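Conserved hypothetical protein (Deinococcus radiodurans, PDB 2A1V) is of unknown function, a member of the YjbR (DUF419) family whose compact alpha+beta chain packs helices against an antiparallel sheet. Local coordinates at residues Val38-Tyr47 and Ser111-Phe120; Pro56-Pro65 and Leu85-Asp96. One frame throughout, in Å; residues are numbered along the deposited sequence. Where two conformers were deposited one is given.

Contact 1: Val38-Tyr47 and Ser111-Phe120; sequences VGYLSKSRMY and SYLLVTKKGF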
loop_
_atom_site.group_PDB
_atom_site.type_symbol
_atom_site.label_atom_id
_atom_site.label_comp_id
_atom_site.label_asym_id
_atom_site.label_seq_id
_atom_site.Cartn_x
_atom_site.Cartn_y
_atom_site.Cartn_z
ATOM N N VAL A 38 -0.648 -5.550 -8.285
ATOM C CA VAL A 38 0.444 -6.475 -8.496
ATOM C C VAL A 38 -0.071 -7.741 -9.188
ATOM O O VAL A 38 -1.163 -8.260 -8.878
ATOM C CB VAL A 38 1.163 -6.820 -7.145
ATOM C CG1 VAL A 38 0.189 -7.370 -6.117
ATOM C CG2 VAL A 38 2.276 -7.807 -7.328
ATOM N N GLY A 39 0.723 -8.221 -10.131
ATOM C CA GLY A 39 0.506 -9.530 -10.729
ATOM C C GLY A 39 0.685 -9.592 -12.217
ATOM O O GLY A 39 1.435 -8.828 -12.771
ATOM N N TYR A 40 0.029 -10.552 -12.859
ATOM C CA TYR A 40 0.112 -10.675 -14.326
ATOM C C TYR A 40 -0.730 -9.551 -14.926
ATOM O O TYR A 40 -1.629 -8.966 -14.293
ATOM C CB TYR A 40 -0.406 -12.052 -14.841
ATOM C CG TYR A 40 0.160 -13.317 -14.153
ATOM C CD1 TYR A 40 -0.349 -13.755 -12.893
ATOM C CD2 TYR A 40 1.167 -14.087 -14.767
ATOM C CE1 TYR A 40 0.116 -14.939 -12.268
ATOM C CE2 TYR A 40 1.664 -15.255 -14.156
ATOM C CZ TYR A 40 1.150 -15.693 -12.894
ATOM O OH TYR A 40 1.646 -16.848 -12.265
ATOM N N LEU A 41 -0.442 -9.249 -16.164
ATOM C CA LEU A 41 -1.277 -8.337 -16.902
ATOM C C LEU A 41 -2.697 -8.873 -16.997
ATOM O O LEU A 41 -3.625 -8.088 -16.965
ATOM C CB LEU A 41 -0.635 -7.981 -18.270
ATOM C CG LEU A 41 0.436 -6.877 -18.229
ATOM C CD1 LEU A 41 0.827 -6.481 -19.692
ATOM C CD2 LEU A 41 -0.041 -5.606 -17.464
ATOM N N SER A 42 -2.892 -10.195 -17.001
ATOM C CA SER A 42 -4.245 -10.760 -17.024
ATOM C C SER A 42 -4.868 -11.085 -15.660
ATOM O O SER A 42 -6.007 -11.575 -15.580
ATOM C CB SER A 42 -4.271 -12.023 -17.894
ATOM O OG SER A 42 -3.601 -13.097 -17.225
ATOM N N LYS A 43 -4.118 -10.876 -14.587
ATOM C CA LYS A 43 -4.604 -11.134 -13.224
ATOM C C LYS A 43 -3.777 -10.332 -12.222
ATOM O O LYS A 43 -2.760 -10.780 -11.769
ATOM C CB LYS A 43 -4.540 -12.627 -12.889
ATOM C CG LYS A 43 -5.225 -13.004 -11.533
ATOM C CD LYS A 43 -4.490 -14.215 -10.890
ATOM C CE LYS A 43 -4.643 -14.286 -9.346
ATOM N NZ LYS A 43 -4.277 -15.613 -8.834
ATOM N N SER A 44 -4.236 -9.139 -11.888
ATOM C CA SER A 44 -3.530 -8.286 -10.961
ATOM C C SER A 44 -4.444 -7.839 -9.831
ATOM O O SER A 44 -5.623 -7.606 -10.045
ATOM C CB SER A 44 -2.881 -7.093 -11.689
ATOM O OG SER A 44 -3.843 -6.281 -12.289
ATOM N N ARG A 45 -3.866 -7.660 -8.657
ATOM C CA ARG A 45 -4.604 -7.436 -7.423
ATOM C C ARG A 45 -4.161 -6.135 -6.740
ATOM O O ARG A 45 -2.981 -5.935 -6.500
ATOM C CB ARG A 45 -4.365 -8.615 -6.454
ATOM C CG ARG A 45 -4.775 -10.029 -6.964
ATOM C CD ARG A 45 -6.284 -10.267 -6.939
ATOM N NE ARG A 45 -6.926 -9.920 -8.211
ATOM C CZ ARG A 45 -7.454 -10.771 -9.097
ATOM N NH1 ARG A 45 -7.477 -12.086 -8.915
ATOM N NH2 ARG A 45 -7.978 -10.276 -10.196
ATOM N N MET A 46 -5.117 -5.273 -6.409
ATOM C CA MET A 46 -4.835 -3.991 -5.768
ATOM C C MET A 46 -4.200 -4.114 -4.379
ATOM O O MET A 46 -4.609 -4.937 -3.566
ATOM C CB MET A 46 -6.083 -3.085 -5.724
ATOM C CG MET A 46 -7.230 -3.643 -4.978
ATOM S SD MET A 46 -8.868 -2.843 -5.283
ATOM C CE MET A 46 -8.491 -1.194 -4.866
ATOM N N TYR A 47 -3.189 -3.275 -4.125
ATOM C CA TYR A 47 -2.551 -3.248 -2.830
ATOM C C TYR A 47 -2.404 -1.845 -2.238
ATOM O O TYR A 47 -2.008 -1.734 -1.083
ATOM C CB TYR A 47 -1.181 -3.971 -2.887
ATOM C CG TYR A 47 -0.099 -3.254 -3.655
ATOM C CD1 TYR A 47 0.695 -2.282 -3.044
ATOM C CD2 TYR A 47 0.130 -3.534 -5.020
ATOM C CE1 TYR A 47 1.680 -1.614 -3.763
ATOM C CE2 TYR A 47 1.102 -2.863 -5.734
ATOM C CZ TYR A 47 1.891 -1.919 -5.100
ATOM O OH TYR A 47 2.874 -1.254 -5.805
ATOM N N SER A 111 1.604 -4.082 2.585
ATOM C CA SER A 111 0.320 -4.273 1.902
ATOM C C SER A 111 0.557 -5.084 0.597
ATOM O O SER A 111 -0.100 -6.074 0.351
ATOM C CB SER A 111 -0.334 -2.909 1.600
ATOM O OG SER A 111 -1.557 -3.066 0.895
ATOM N N TYR A 112 1.552 -4.654 -0.179
ATOM C CA TYR A 112 2.085 -5.402 -1.339
ATOM C C TYR A 112 2.383 -6.863 -1.005
ATOM O O TYR A 112 1.924 -7.755 -1.710
ATOM C CB TYR A 112 3.356 -4.711 -1.900
ATOM C CG TYR A 112 4.106 -5.479 -2.973
ATOM C CD1 TYR A 112 5.035 -6.427 -2.626
ATOM C CD2 TYR A 112 3.828 -5.288 -4.333
ATOM C CE1 TYR A 112 5.673 -7.181 -3.585
ATOM C CE2 TYR A 112 4.479 -5.998 -5.312
ATOM C CZ TYR A 112 5.413 -6.951 -4.932
ATOM O OH TYR A 112 6.088 -7.677 -5.869
ATOM N N LEU A 113 3.174 -7.108 0.040
ATOM C CA LEU A 113 3.520 -8.504 0.433
ATOM C C LEU A 113 2.311 -9.350 0.797
ATOM O O LEU A 113 2.189 -10.527 0.386
ATOM C CB LEU A 113 4.512 -8.532 1.575
ATOM C CG LEU A 113 5.931 -8.218 1.113
ATOM C CD1 LEU A 113 6.839 -7.862 2.364
ATOM C CD2 LEU A 113 6.516 -9.389 0.308
ATOM N N LEU A 114 1.415 -8.739 1.553
ATOM C CA LEU A 114 0.216 -9.433 1.995
ATOM C C LEU A 114 -0.576 -9.836 0.778
ATOM O O LEU A 114 -1.073 -10.950 0.670
ATOM C CB LEU A 114 -0.575 -8.497 2.910
ATOM C CG LEU A 114 -1.921 -8.768 3.525
ATOM C CD1 LEU A 114 -2.078 -7.815 4.775
ATOM C CD2 LEU A 114 -3.025 -8.536 2.519
ATOM N N VAL A 115 -0.731 -8.911 -0.150
ATOM C CA VAL A 115 -1.459 -9.219 -1.364
ATOM C C VAL A 115 -0.826 -10.355 -2.185
ATOM O O VAL A 115 -1.525 -11.229 -2.650
ATOM C CB VAL A 115 -1.765 -7.967 -2.221
ATOM C CG1 VAL A 115 -2.362 -8.366 -3.540
ATOM C CG2 VAL A 115 -2.700 -7.014 -1.473
ATOM N N THR A 116 0.487 -10.328 -2.352
ATOM C CA THR A 116 1.179 -11.447 -2.988
ATOM C C THR A 116 0.968 -12.779 -2.290
ATOM O O THR A 116 0.902 -13.808 -2.937
ATOM C CB THR A 116 2.679 -11.204 -3.188
ATOM O OG1 THR A 116 3.352 -11.161 -1.934
ATOM C CG2 THR A 116 2.971 -9.891 -3.859
ATOM N N LYS A 117 0.886 -12.743 -0.968
ATOM C CA LYS A 117 0.627 -13.929 -0.179
ATOM C C LYS A 117 -0.815 -14.390 -0.283
ATOM O O LYS A 117 -1.068 -15.556 -0.472
ATOM C CB LYS A 117 1.022 -13.747 1.287
ATOM C CG LYS A 117 2.510 -13.631 1.571
ATOM C CD LYS A 117 3.340 -14.521 0.674
ATOM C CE LYS A 117 4.741 -14.761 1.234
ATOM N NZ LYS A 117 5.286 -13.674 2.065
ATOM N N LYS A 118 -1.759 -13.465 -0.165
ATOM C CA LYS A 118 -3.174 -13.859 -0.117
ATOM C C LYS A 118 -3.797 -14.093 -1.489
ATOM O O LYS A 118 -4.683 -14.946 -1.607
ATOM C CB LYS A 118 -4.013 -12.860 0.687
ATOM C CG LYS A 118 -5.509 -13.248 0.813
ATOM C CD LYS A 118 -5.689 -14.409 1.831
ATOM C CE LYS A 118 -6.929 -15.274 1.519
ATOM N NZ LYS A 118 -6.722 -16.249 0.345
ATOM N N GLY A 119 -3.323 -13.396 -2.519
ATOM C CA GLY A 119 -4.008 -13.353 -3.795
ATOM C C GLY A 119 -3.438 -14.246 -4.876
ATOM O O GLY A 119 -4.020 -14.351 -5.962
ATOM N N PHE A 120 -2.299 -14.873 -4.571
ATOM C CA PHE A 120 -1.491 -15.686 -5.506
ATOM C C PHE A 120 -1.032 -16.945 -4.751
ATOM O O PHE A 120 -0.839 -16.916 -3.537
ATOM C CB PHE A 120 -0.271 -14.882 -5.985
ATOM C CG PHE A 120 -0.654 -13.684 -6.779
ATOM C CD1 PHE A 120 -0.972 -12.501 -6.162
ATOM C CD2 PHE A 120 -0.793 -13.769 -8.146
ATOM C CE1 PHE A 120 -1.393 -11.434 -6.873
ATOM C CE2 PHE A 120 -1.223 -12.684 -8.866
ATOM C CZ PHE A 120 -1.516 -11.515 -8.219
#
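The C-terminal half of helix 101-119 packs here across strand 43-47 of the antiparallel sheet and the end of the strand before it, the two axes 8.0 Å apart and running at 146°. Tyr47 and Tyr112 form a T-shaped pair: the edge of Tyr112 meets the face of Tyr47, with the planes at 89° and the centroids 5.3 Å apart. Tyr112 CB sits over that same ring in a CH-pi contact. The Val38 side chain runs roughly perpendicular to that of Tyr112, its CG2 lying 3.5 Å from Tyr112 CE2, while Val115 CG1 reaches Arg45 CB at 3.5 Å. Phe120 brings the edge of its ring to the hairpin, where Val38 O approaches Phe120 CZ at 3.3 Å and Lys43 O also lies near the ring plane. With CG anti to the backbone N (chi1 -172°), the Lys43 chain is carried alongside this ring to Gly119 O, to which Lys43 NZ donates (3.1 Å) in the carbonyl plane, and the ammonium makes an off-centre cation-pi contact. It also forms a salt bridge with Glu124 of helix 122-128. A carbonyl, an aromatic ring and a carboxylate thus share one ammonium, and together would be expected to favour its charged form beside an otherwise largely apolar and aromatic interface.

Contact 2: Pro56-Pro65 and Leu85-Asp96; sequences PLRLSLKVDP and LNKKHWVTVTLD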
loop_
_atom_site.group_PDB
_atom_site.type_symbol
_atom_site.label_atom_id
_atom_site.label_comp_id
_atom_site.label_asym_id
_atom_site.label_seq_id
_atom_site.Cartn_x
_atom_site.Cartn_y
_atom_site.Cartn_z
ATOM N N PRO A 56 -4.166 17.082 2.073
ATOM C CA PRO A 56 -3.201 15.988 1.980
ATOM C C PRO A 56 -3.811 14.715 1.354
ATOM O O PRO A 56 -5.068 14.461 1.380
ATOM C CB PRO A 56 -2.771 15.752 3.454
ATOM C CG PRO A 56 -3.963 16.087 4.230
ATOM C CD PRO A 56 -4.594 17.292 3.465
ATOM N N LEU A 57 -2.918 13.939 0.766
ATOM C CA LEU A 57 -3.309 12.676 0.226
ATOM C C LEU A 57 -3.853 11.766 1.336
ATOM O O LEU A 57 -3.518 11.888 2.531
ATOM C CB LEU A 57 -2.115 12.021 -0.482
ATOM C CG LEU A 57 -1.541 12.647 -1.755
ATOM C CD1 LEU A 57 -0.266 11.836 -2.208
ATOM C CD2 LEU A 57 -2.534 12.666 -2.929
ATOM N N ARG A 58 -4.719 10.851 0.915
ATOM C CA ARG A 58 -5.126 9.736 1.748
ATOM C C ARG A 58 -4.768 8.427 1.073
ATOM O O ARG A 58 -5.144 8.165 -0.072
ATOM C CB ARG A 58 -6.630 9.792 2.075
ATOM C CG ARG A 58 -7.048 11.201 2.406
ATOM C CD ARG A 58 -7.998 11.281 3.558
ATOM N NE ARG A 58 -7.888 12.625 4.140
ATOM C CZ ARG A 58 -8.417 12.966 5.303
ATOM N NH1 ARG A 58 -9.121 12.075 6.012
ATOM N NH2 ARG A 58 -8.275 14.224 5.732
ATOM N N LEU A 59 -4.018 7.626 1.827
ATOM C CA LEU A 59 -3.464 6.425 1.342
ATOM C C LEU A 59 -4.191 5.222 1.963
ATOM O O LEU A 59 -4.154 5.003 3.185
ATOM C CB LEU A 59 -1.963 6.402 1.660
ATOM C CG LEU A 59 -1.261 5.134 1.172
ATOM C CD1 LEU A 59 -1.385 5.017 -0.323
ATOM C CD2 LEU A 59 0.210 5.062 1.638
ATOM N N SER A 60 -4.829 4.452 1.094
ATOM C CA SER A 60 -5.483 3.212 1.483
ATOM C C SER A 60 -4.574 2.016 1.181
ATOM O O SER A 60 -4.041 1.903 0.101
ATOM C CB SER A 60 -6.841 3.059 0.779
ATOM O OG SER A 60 -7.807 4.005 1.267
ATOM N N LEU A 61 -4.489 1.119 2.147
ATOM C CA LEU A 61 -3.615 -0.023 2.063
ATOM C C LEU A 61 -4.146 -1.185 2.913
ATOM O O LEU A 61 -5.014 -1.000 3.753
ATOM C CB LEU A 61 -2.170 0.371 2.465
ATOM C CG LEU A 61 -1.880 1.021 3.826
ATOM C CD1 LEU A 61 -1.842 0.016 4.943
ATOM C CD2 LEU A 61 -0.555 1.789 3.790
ATOM N N LYS A 62 -3.620 -2.383 2.648
ATOM C CA LYS A 62 -4.064 -3.612 3.311
ATOM C C LYS A 62 -3.168 -3.917 4.465
ATOM O O LYS A 62 -1.931 -3.737 4.376
ATOM C CB LYS A 62 -4.058 -4.837 2.372
ATOM C CG LYS A 62 -4.843 -4.654 1.094
ATOM C CD LYS A 62 -5.453 -5.963 0.534
ATOM C CE LYS A 62 -6.554 -6.576 1.366
ATOM N NZ LYS A 62 -7.218 -7.685 0.605
ATOM N N VAL A 63 -3.787 -4.414 5.528
ATOM C CA VAL A 63 -3.104 -4.688 6.806
ATOM C C VAL A 63 -3.708 -5.916 7.436
ATOM O O VAL A 63 -4.868 -6.188 7.233
ATOM C CB VAL A 63 -3.265 -3.542 7.863
ATOM C CG1 VAL A 63 -2.512 -2.298 7.483
ATOM C CG2 VAL A 63 -4.737 -3.225 8.109
ATOM N N ASP A 64 -2.919 -6.670 8.192
ATOM C CA ASP A 64 -3.461 -7.763 8.995
ATOM C C ASP A 64 -4.505 -7.150 9.979
ATOM O O ASP A 64 -4.249 -6.120 10.518
ATOM C CB ASP A 64 -2.305 -8.414 9.740
ATOM C CG ASP A 64 -2.764 -9.237 10.906
ATOM O OD1 ASP A 64 -3.282 -10.346 10.694
ATOM O OD2 ASP A 64 -2.583 -8.772 12.042
ATOM N N PRO A 65 -5.706 -7.750 10.129
ATOM C CA PRO A 65 -6.744 -7.166 10.990
ATOM C C PRO A 65 -6.275 -6.746 12.385
ATOM O O PRO A 65 -6.612 -5.671 12.836
ATOM C CB PRO A 65 -7.774 -8.276 11.065
ATOM C CG PRO A 65 -7.661 -8.955 9.705
ATOM C CD PRO A 65 -6.192 -8.964 9.434
ATOM N N LEU A 85 -13.839 0.619 1.171
ATOM C CA LEU A 85 -13.117 -0.635 1.017
ATOM C C LEU A 85 -13.532 -1.582 2.100
ATOM O O LEU A 85 -14.187 -1.180 3.027
ATOM C CB LEU A 85 -11.584 -0.415 1.072
ATOM C CG LEU A 85 -10.997 0.468 -0.011
ATOM C CD1 LEU A 85 -9.688 1.131 0.450
ATOM C CD2 LEU A 85 -10.880 -0.287 -1.345
ATOM N N ASN A 86 -13.091 -2.827 1.993
ATOM C CA ASN A 86 -13.331 -3.865 3.005
ATOM C C ASN A 86 -12.601 -3.512 4.283
ATOM O O ASN A 86 -11.379 -3.657 4.365
ATOM C CB ASN A 86 -12.814 -5.207 2.468
ATOM C CG ASN A 86 -13.304 -6.390 3.259
ATOM O OD1 ASN A 86 -13.583 -6.261 4.441
ATOM N ND2 ASN A 86 -13.394 -7.572 2.603
ATOM N N LYS A 87 -13.358 -3.079 5.294
ATOM C CA LYS A 87 -12.749 -2.498 6.478
ATOM C C LYS A 87 -12.226 -3.594 7.434
ATOM O O LYS A 87 -11.583 -3.302 8.415
ATOM C CB LYS A 87 -13.707 -1.504 7.157
ATOM C CG LYS A 87 -13.947 -0.234 6.308
ATOM C CD LYS A 87 -15.210 0.532 6.690
ATOM C CE LYS A 87 -15.903 1.163 5.479
ATOM N NZ LYS A 87 -15.360 2.488 5.045
ATOM N N LYS A 88 -12.476 -4.860 7.109
ATOM C CA LYS A 88 -11.799 -5.952 7.778
ATOM C C LYS A 88 -10.289 -5.961 7.398
ATOM O O LYS A 88 -9.467 -6.445 8.163
ATOM C CB LYS A 88 -12.428 -7.308 7.379
ATOM C CG LYS A 88 -13.790 -7.620 8.003
ATOM C CD LYS A 88 -14.350 -9.058 7.705
ATOM C CE LYS A 88 -14.456 -9.382 6.173
ATOM N NZ LYS A 88 -15.342 -8.435 5.451
ATOM N N HIS A 89 -9.944 -5.471 6.194
ATOM C CA HIS A 89 -8.575 -5.634 5.664
ATOM C C HIS A 89 -7.847 -4.376 5.245
ATOM O O HIS A 89 -6.619 -4.374 5.144
ATOM C CB HIS A 89 -8.601 -6.629 4.517
ATOM C CG HIS A 89 -9.143 -7.974 4.909
ATOM N ND1 HIS A 89 -8.401 -8.879 5.617
ATOM C CD2 HIS A 89 -10.359 -8.543 4.735
ATOM C CE1 HIS A 89 -9.117 -9.969 5.831
ATOM N NE2 HIS A 89 -10.310 -9.792 5.303
ATOM N N TRP A 90 -8.591 -3.309 5.041
ATOM C CA TRP A 90 -8.032 -1.990 4.570
ATOM C C TRP A 90 -8.151 -0.849 5.583
ATOM O O TRP A 90 -9.173 -0.669 6.236
ATOM C CB TRP A 90 -8.781 -1.522 3.350
ATOM C CG TRP A 90 -8.600 -2.325 2.138
ATOM C CD1 TRP A 90 -9.270 -3.419 1.817
ATOM C CD2 TRP A 90 -7.681 -2.081 1.066
ATOM N NE1 TRP A 90 -8.890 -3.878 0.587
ATOM C CE2 TRP A 90 -7.907 -3.078 0.096
ATOM C CE3 TRP A 90 -6.686 -1.115 0.828
ATOM C CZ2 TRP A 90 -7.150 -3.179 -1.074
ATOM C CZ3 TRP A 90 -5.944 -1.202 -0.368
ATOM C CH2 TRP A 90 -6.174 -2.229 -1.284
ATOM N N VAL A 91 -7.103 -0.064 5.685
ATOM C CA VAL A 91 -7.146 1.203 6.423
ATOM C C VAL A 91 -6.792 2.328 5.454
ATOM O O VAL A 91 -6.203 2.071 4.403
ATOM C CB VAL A 91 -6.154 1.236 7.613
ATOM C CG1 VAL A 91 -6.596 0.228 8.756
ATOM C CG2 VAL A 91 -4.662 1.008 7.141
ATOM N N THR A 92 -7.129 3.554 5.829
ATOM C CA THR A 92 -6.820 4.757 5.032
ATOM C C THR A 92 -6.022 5.697 5.967
ATOM O O THR A 92 -6.445 5.994 7.081
ATOM C CB THR A 92 -8.174 5.408 4.432
ATOM O OG1 THR A 92 -8.745 4.511 3.480
ATOM C CG2 THR A 92 -7.933 6.760 3.758
ATOM N N VAL A 93 -4.826 6.053 5.531
ATOM C CA VAL A 93 -3.880 6.889 6.261
ATOM C C VAL A 93 -3.755 8.251 5.601
ATOM O O VAL A 93 -3.478 8.345 4.367
ATOM C CB VAL A 93 -2.462 6.282 6.274
ATOM C CG1 VAL A 93 -1.589 7.044 7.210
ATOM C CG2 VAL A 93 -2.525 4.859 6.698
ATOM N N THR A 94 -3.944 9.300 6.414
ATOM C CA THR A 94 -3.738 10.661 5.929
ATOM C C THR A 94 -2.247 10.958 5.832
ATOM O O THR A 94 -1.518 10.834 6.822
ATOM C CB THR A 94 -4.456 11.670 6.864
ATOM O OG1 THR A 94 -5.779 11.196 7.125
ATOM C CG2 THR A 94 -4.541 13.071 6.234
ATOM N N LEU A 95 -1.769 11.318 4.650
ATOM C CA LEU A 95 -0.346 11.623 4.465
ATOM C C LEU A 95 -0.019 13.113 4.721
ATOM O O LEU A 95 0.339 13.903 3.812
ATOM C CB LEU A 95 0.095 11.206 3.068
ATOM C CG LEU A 95 -0.157 9.753 2.659
ATOM C CD1 LEU A 95 0.463 9.584 1.280
ATOM C CD2 LEU A 95 0.401 8.744 3.651
ATOM N N ASP A 96 -0.136 13.484 5.981
ATOM C CA ASP A 96 0.097 14.866 6.428
ATOM C C ASP A 96 1.272 14.974 7.359
ATOM O O ASP A 96 1.448 16.014 7.973
ATOM C CB ASP A 96 -1.149 15.425 7.109
ATOM C CG ASP A 96 -1.608 14.614 8.277
ATOM O OD1 ASP A 96 -0.960 13.594 8.635
ATOM O OD2 ASP A 96 -2.648 14.994 8.851
HETATM O O HOH W 1 -0.103 14.427 1.222
HETATM O O HOH W 2 -5.556 -8.188 5.844
#
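Lys62 lays its aliphatic chain across the indole of Trp90: Lys62 CG stands 3.5 Å from the centroid of the six-membered ring of Trp90 and 11° off the normal, a CH-pi contact over the face. The opposite face of the indole takes Leu85 CD1, so the ring is sandwiched between a lysine methylene and a leucine methyl. With CG beside the backbone N (chi1 -67°), the indole leans back over the partner strand, and Ser60 O meets its edge. Leu85 CD1 also presses on Ser60 CB, at a tight 3.5 Å.

Further along the same face, Ser60 OG and Thr92 OG1 come within 2.5 Å, too short for the exact geometry of the bond to be trusted, and Thr92 OG1 has a second partner in Tyr83 N. Arg58 and Thr94 then run alongside each other in the same direction, with Thr94 OG1 over the centre of the guanidinium, 3.6 Å from Arg58 NH1.

The other face carries Leu59, Leu61, Val91 and Val93, all apolar; Leu61 CD1 meets Val91 CG2 at 3.7 Å. Val63 and Leu95 extend it from beyond the strands: Val63 sets its CG1 against Val91 CG2, the two side chains nearly perpendicular, and Leu95 CD2 packs against Leu59 CB. Helix 101-119 covers Leu61 and Val93, while helix 10-17 covers Leu59 and Leu95.

Between the faces, Leu59 and Val93 exchange two backbone bonds, and Leu61 and Val91 two more. Water closes both ends: one molecule joins Leu57 N to Leu95 O, another Val63 O to His89 ND1. Just past the strand, Asp64 N-caps helix 65-74.

Regular alternation of hydrogen-bonded and non-hydrogen-bonded pairs, with one face under helices, marks interior neighbours of an antiparallel alpha+beta sheet, here not consecutive in sequence: helix 65-74 and strand 79-81 come between.

Overall arrangement
Both contacts reach the same antiparallel sheet, in which strands 43-51 and 58-62 are neighbours, but they hold it differently. Contact 1 is buried and joins helix to sheet through side chains; contact 2 is strand to strand, bound chiefly through the backbone, and only partly buried. Along the chain, contact 2 is nested inside the loop that contact 1 closes. Helix 101-119, the next element after strand 90-94, serves both. The two meet where Ser111 OG lies 2.8 Å from Lys62 N, probably hydrogen-bonded, and where Val115 CG2 packs on Lys62 CD. T-shaped tyrosines and a lysine charge mark the first; in the second, aliphatic groups pack an indole beside the paired backbones. Their centres are about 16 Å apart.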